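Local coordinates for prophenoloxidase b (Marsupenaeus japonicus, PDB 3WKY), which probably acts, once activated, as a phenoloxidase that uses a type 3 dicopper centre to hydroxylate monophenols and oxidise o-diphenols, at residues 45-57 / 97-109. Numbering follows the deposited sequence.
Sequences AVTVLDPELKAKL and KDVAIMVKDHVNS
Thr47 is held by Met102, Asp105 and His106 of 97-109 through backbone and side chain alike, a worked example of one residue using both together to tie a strand to the segment it lies against. Its OG1 donates to Met102 O at 2.7 Å and accepts from His106 NE2, while the same imidazole nitrogen also reaches Thr47 O at 2.8 Å; that second bond is bent, 134° at the hydrogen, as expected where one N-H serves two oxygens. Both acceptors lie in the ring plane, so the edge of His106 does the polar work, and Leu49 CB lies over one face, above the ring centre in a CH-pi contact, 4.0 Å from the centroid. A phenylalanine in place of His106 would probably leave Thr47 O and OG1 without the N-H that ties both to this ring. The backbone N-H of Thr47 points nearly straight (161°) at the anti side of Asp105 OD2, 3.0 Å away.

Segment 97-109 belongs to the all-alpha domain of the hemocyanin family, and strand 45-47, paired antiparallel with 36-38, lies against it. Farther along, Met102 runs extended, CG anti to its N (chi1 -180°), which carries SD out to accept a weak bond from Asp50 N at 3.5 Å and to pack on Leu53 CD2. Leu53 CD1 meets Val99 CG1, and Leu57 CD1 touches Val103 CG2 at 3.7 Å, with helix 74-89 backing Leu57 and Val99. In the second shell, a water donates to Thr47 OG1 and Ile101 O and accepts from Asp105 N, another links Ala45 O with Asp105 OD2, and Thr22 N holds the second carboxylate oxygen, OD1.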
loop_
_atom_site.group_PDB
_atom_site.type_symbol
_atom_site.label_atom_id
_atom_site.label_comp_id
_atom_site.label_asym_id
_atom_site.label_seq_id
_atom_site.Cartn_x
_atom_site.Cartn_y
_atom_site.Cartn_z
ATOM N N ALA A 45 41.293 41.388 -12.251
ATOM C CA ALA A 45 42.618 40.885 -12.580
ATOM C C ALA A 45 42.643 39.361 -12.532
ATOM O O ALA A 45 42.381 38.747 -11.494
ATOM C CB ALA A 45 43.655 41.468 -11.640
ATOM N N VAL A 46 42.959 38.765 -13.675
ATOM C CA VAL A 46 43.005 37.322 -13.831
ATOM C C VAL A 46 44.233 37.029 -14.691
ATOM O O VAL A 46 44.593 37.844 -15.540
ATOM C CB VAL A 46 41.689 36.825 -14.487
ATOM C CG1 VAL A 46 41.932 35.722 -15.492
ATOM C CG2 VAL A 46 40.683 36.394 -13.419
ATOM N N THR A 47 44.908 35.906 -14.454
ATOM C CA THR A 47 46.088 35.564 -15.245
ATOM C C THR A 47 45.706 35.337 -16.693
ATOM O O THR A 47 44.592 34.905 -16.985
ATOM C CB THR A 47 46.776 34.280 -14.746
ATOM O OG1 THR A 47 45.826 33.208 -14.726
ATOM C CG2 THR A 47 47.355 34.480 -13.360
ATOM N N VAL A 48 46.627 35.636 -17.602
ATOM C CA VAL A 48 46.433 35.284 -18.996
ATOM C C VAL A 48 46.720 33.799 -19.140
ATOM O O VAL A 48 47.751 33.314 -18.670
ATOM C CB VAL A 48 47.378 36.069 -19.929
ATOM C CG1 VAL A 48 47.140 35.669 -21.384
ATOM C CG2 VAL A 48 47.178 37.569 -19.745
ATOM N N LEU A 49 45.810 33.074 -19.778
ATOM C CA LEU A 49 46.026 31.653 -20.006
ATOM C C LEU A 49 46.634 31.420 -21.389
ATOM O O LEU A 49 45.953 31.557 -22.403
ATOM C CB LEU A 49 44.718 30.870 -19.853
ATOM C CG LEU A 49 44.823 29.350 -20.012
ATOM C CD1 LEU A 49 45.838 28.795 -19.032
ATOM C CD2 LEU A 49 43.468 28.676 -19.821
ATOM N N ASP A 50 47.921 31.081 -21.414
ATOM C CA ASP A 50 48.626 30.765 -22.655
ATOM C C ASP A 50 47.865 29.723 -23.465
ATOM O O ASP A 50 47.525 28.661 -22.941
ATOM C CB ASP A 50 50.025 30.222 -22.348
ATOM C CG ASP A 50 51.013 31.308 -21.970
ATOM O OD1 ASP A 50 50.583 32.450 -21.694
ATOM O OD2 ASP A 50 52.227 31.014 -21.941
ATOM N N PRO A 51 47.580 30.023 -24.744
ATOM C CA PRO A 51 46.928 29.061 -25.640
ATOM C C PRO A 51 47.640 27.706 -25.688
ATOM O O PRO A 51 46.980 26.681 -25.881
ATOM C CB PRO A 51 47.027 29.747 -27.005
ATOM C CG PRO A 51 46.963 31.200 -26.681
ATOM C CD PRO A 51 47.660 31.368 -25.349
ATOM N N GLU A 52 48.960 27.708 -25.520
ATOM C CA GLU A 52 49.745 26.477 -25.535
ATOM C C GLU A 52 49.414 25.601 -24.328
ATOM O O GLU A 52 49.371 24.375 -24.431
ATOM C CB GLU A 52 51.241 26.792 -25.545
ATOM C CG GLU A 52 51.731 27.528 -26.785
ATOM C CD GLU A 52 53.218 27.837 -26.725
ATOM O OE1 GLU A 52 54.016 26.896 -26.520
ATOM O OE2 GLU A 52 53.588 29.021 -26.876
ATOM N N LEU A 53 49.199 26.242 -23.183
ATOM C CA LEU A 53 48.795 25.535 -21.974
ATOM C C LEU A 53 47.358 25.042 -22.107
ATOM O O LEU A 53 47.066 23.878 -21.832
ATOM C CB LEU A 53 48.927 26.440 -20.750
ATOM C CG LEU A 53 48.573 25.794 -19.406
ATOM C CD1 LEU A 53 49.388 24.520 -19.195
ATOM C CD2 LEU A 53 48.796 26.770 -18.262
ATOM N N LYS A 54 46.470 25.932 -22.545
ATOM C CA LYS A 54 45.053 25.615 -22.700
ATOM C C LYS A 54 44.826 24.398 -23.596
ATOM O O LYS A 54 43.944 23.579 -23.336
ATOM C CB LYS A 54 44.297 26.828 -23.257
ATOM C CG LYS A 54 42.818 26.578 -23.509
ATOM C CD LYS A 54 42.121 27.818 -24.061
ATOM C CE LYS A 54 40.678 27.517 -24.463
ATOM N NZ LYS A 54 40.599 26.559 -25.607
ATOM N N ALA A 55 45.638 24.276 -24.641
ATOM C CA ALA A 55 45.512 23.165 -25.577
ATOM C C ALA A 55 45.860 21.824 -24.924
ATOM O O ALA A 55 45.500 20.768 -25.439
ATOM C CB ALA A 55 46.396 23.401 -26.791
ATOM N N LYS A 56 46.572 21.873 -23.803
ATOM C CA LYS A 56 47.007 20.664 -23.116
ATOM C C LYS A 56 46.030 20.229 -22.030
ATOM O O LYS A 56 46.206 19.166 -21.436
ATOM C CB LYS A 56 48.357 20.897 -22.436
ATOM C CG LYS A 56 49.560 21.022 -23.346
ATOM C CD LYS A 56 50.792 21.298 -22.489
ATOM C CE LYS A 56 52.077 21.275 -23.292
ATOM N NZ LYS A 56 53.227 21.632 -22.413
ATOM N N LEU A 57 45.020 21.051 -21.757
ATOM C CA LEU A 57 44.232 20.886 -20.532
ATOM C C LEU A 57 43.073 19.893 -20.621
ATOM O O LEU A 57 42.411 19.635 -19.617
ATOM C CB LEU A 57 43.744 22.241 -20.012
ATOM C CG LEU A 57 44.842 23.124 -19.420
ATOM C CD1 LEU A 57 44.310 24.502 -19.054
ATOM C CD2 LEU A 57 45.471 22.453 -18.206
ATOM N N LYS A 97 54.890 24.589 -10.777
ATOM C CA LYS A 97 54.495 25.779 -10.037
ATOM C C LYS A 97 53.963 26.884 -10.963
ATOM O O LYS A 97 52.965 27.540 -10.653
ATOM C CB LYS A 97 55.685 26.282 -9.220
ATOM C CG LYS A 97 55.457 27.593 -8.483
ATOM C CD LYS A 97 56.753 28.102 -7.839
ATOM C CE LYS A 97 57.569 28.994 -8.782
ATOM N NZ LYS A 97 58.124 28.281 -9.973
ATOM N N ASP A 98 54.619 27.071 -12.105
ATOM C CA ASP A 98 54.190 28.076 -13.075
ATOM C C ASP A 98 52.853 27.724 -13.722
ATOM O O ASP A 98 52.001 28.593 -13.916
ATOM C CB ASP A 98 55.240 28.260 -14.175
ATOM C CG ASP A 98 56.541 28.850 -13.656
ATOM O OD1 ASP A 98 56.550 29.414 -12.537
ATOM O OD2 ASP A 98 57.555 28.749 -14.382
ATOM N N VAL A 99 52.680 26.455 -14.080
ATOM C CA VAL A 99 51.434 26.009 -14.703
ATOM C C VAL A 99 50.259 26.156 -13.732
ATOM O O VAL A 99 49.181 26.618 -14.112
ATOM C CB VAL A 99 51.543 24.561 -15.221
ATOM C CG1 VAL A 99 50.170 24.008 -15.578
ATOM C CG2 VAL A 99 52.470 24.501 -16.424
ATOM N N ALA A 100 50.487 25.778 -12.476
ATOM C CA ALA A 100 49.494 25.933 -11.414
ATOM C C ALA A 100 49.042 27.386 -11.273
ATOM O O ALA A 100 47.846 27.678 -11.325
ATOM C CB ALA A 100 50.050 25.424 -10.092
ATOM N N ILE A 101 50.004 28.287 -11.082
ATOM C CA ILE A 101 49.726 29.717 -10.937
ATOM C C ILE A 101 48.949 30.280 -12.130
ATOM O O ILE A 101 48.016 31.065 -11.956
ATOM C CB ILE A 101 51.032 30.521 -10.745
ATOM C CG1 ILE A 101 51.656 30.215 -9.384
ATOM C CG2 ILE A 101 50.771 32.017 -10.870
ATOM C CD1 ILE A 101 50.785 30.621 -8.216
ATOM N N MET A 102 49.319 29.865 -13.339
ATOM C CA MET A 102 48.655 30.361 -14.542
ATOM C C MET A 102 47.212 29.867 -14.683
ATOM O O MET A 102 46.330 30.618 -15.112
ATOM C CB MET A 102 49.451 29.989 -15.801
ATOM C CG MET A 102 48.813 30.486 -17.095
ATOM S SD MET A 102 49.858 30.310 -18.562
ATOM C CE MET A 102 51.257 31.324 -18.073
ATOM N N VAL A 103 46.974 28.608 -14.322
ATOM C CA VAL A 103 45.677 27.978 -14.575
ATOM C C VAL A 103 44.666 28.205 -13.443
ATOM O O VAL A 103 43.459 28.047 -13.637
ATOM C CB VAL A 103 45.839 26.462 -14.857
ATOM C CG1 VAL A 103 45.986 25.688 -13.560
ATOM C CG2 VAL A 103 44.668 25.938 -15.654
ATOM N N LYS A 104 45.167 28.601 -12.278
ATOM C CA LYS A 104 44.361 28.681 -11.063
ATOM C C LYS A 104 43.105 29.547 -11.185
ATOM O O LYS A 104 42.056 29.191 -10.641
ATOM C CB LYS A 104 45.216 29.169 -9.897
ATOM C CG LYS A 104 44.474 29.263 -8.584
ATOM C CD LYS A 104 45.367 29.835 -7.504
ATOM C CE LYS A 104 44.798 29.581 -6.127
ATOM N NZ LYS A 104 43.694 30.488 -5.722
ATOM N N ASP A 105 43.203 30.671 -11.895
ATOM C CA ASP A 105 42.052 31.562 -12.081
ATOM C C ASP A 105 40.987 31.001 -13.022
ATOM O O ASP A 105 39.884 31.538 -13.101
ATOM C CB ASP A 105 42.506 32.921 -12.636
ATOM C CG ASP A 105 43.077 33.834 -11.572
ATOM O OD1 ASP A 105 42.590 33.800 -10.421
ATOM O OD2 ASP A 105 44.011 34.602 -11.895
ATOM N N HIS A 106 41.319 29.931 -13.736
ATOM C CA HIS A 106 40.501 29.466 -14.846
ATOM C C HIS A 106 39.860 28.104 -14.623
ATOM O O HIS A 106 39.121 27.621 -15.482
ATOM C CB HIS A 106 41.347 29.434 -16.116
ATOM C CG HIS A 106 42.034 30.733 -16.396
ATOM N ND1 HIS A 106 41.462 31.726 -17.163
ATOM C CD2 HIS A 106 43.226 31.220 -15.973
ATOM C CE1 HIS A 106 42.282 32.761 -17.219
ATOM N NE2 HIS A 106 43.358 32.481 -16.504
ATOM N N VAL A 107 40.149 27.491 -13.478
ATOM C CA VAL A 107 39.617 26.170 -13.154
ATOM C C VAL A 107 38.821 26.208 -11.860
ATOM O O VAL A 107 39.094 27.026 -10.973
ATOM C CB VAL A 107 40.738 25.117 -13.004
ATOM C CG1 VAL A 107 41.344 24.778 -14.350
ATOM C CG2 VAL A 107 41.802 25.614 -12.055
ATOM N N ASN A 108 37.816 25.340 -11.768
ATOM C CA ASN A 108 37.041 25.139 -10.551
ATOM C C ASN A 108 38.012 24.897 -9.381
ATOM O O ASN A 108 38.951 24.114 -9.509
ATOM C CB ASN A 108 36.117 23.931 -10.782
ATOM C CG ASN A 108 35.370 23.517 -9.544
ATOM O OD1 ASN A 108 35.955 22.946 -8.627
ATOM N ND2 ASN A 108 34.061 23.779 -9.515
ATOM N N SER A 109 37.814 25.576 -8.253
ATOM C CA SER A 109 38.814 25.507 -7.195
ATOM C C SER A 109 38.930 24.121 -6.565
ATOM O O SER A 109 40.037 23.700 -6.228
ATOM C CB SER A 109 38.600 26.591 -6.135
ATOM O OG SER A 109 37.273 26.595 -5.654
HETATM O O HOH W 1 44.265 36.717 -10.190
HETATM O O HOH W 2 45.601 32.012 -12.158
#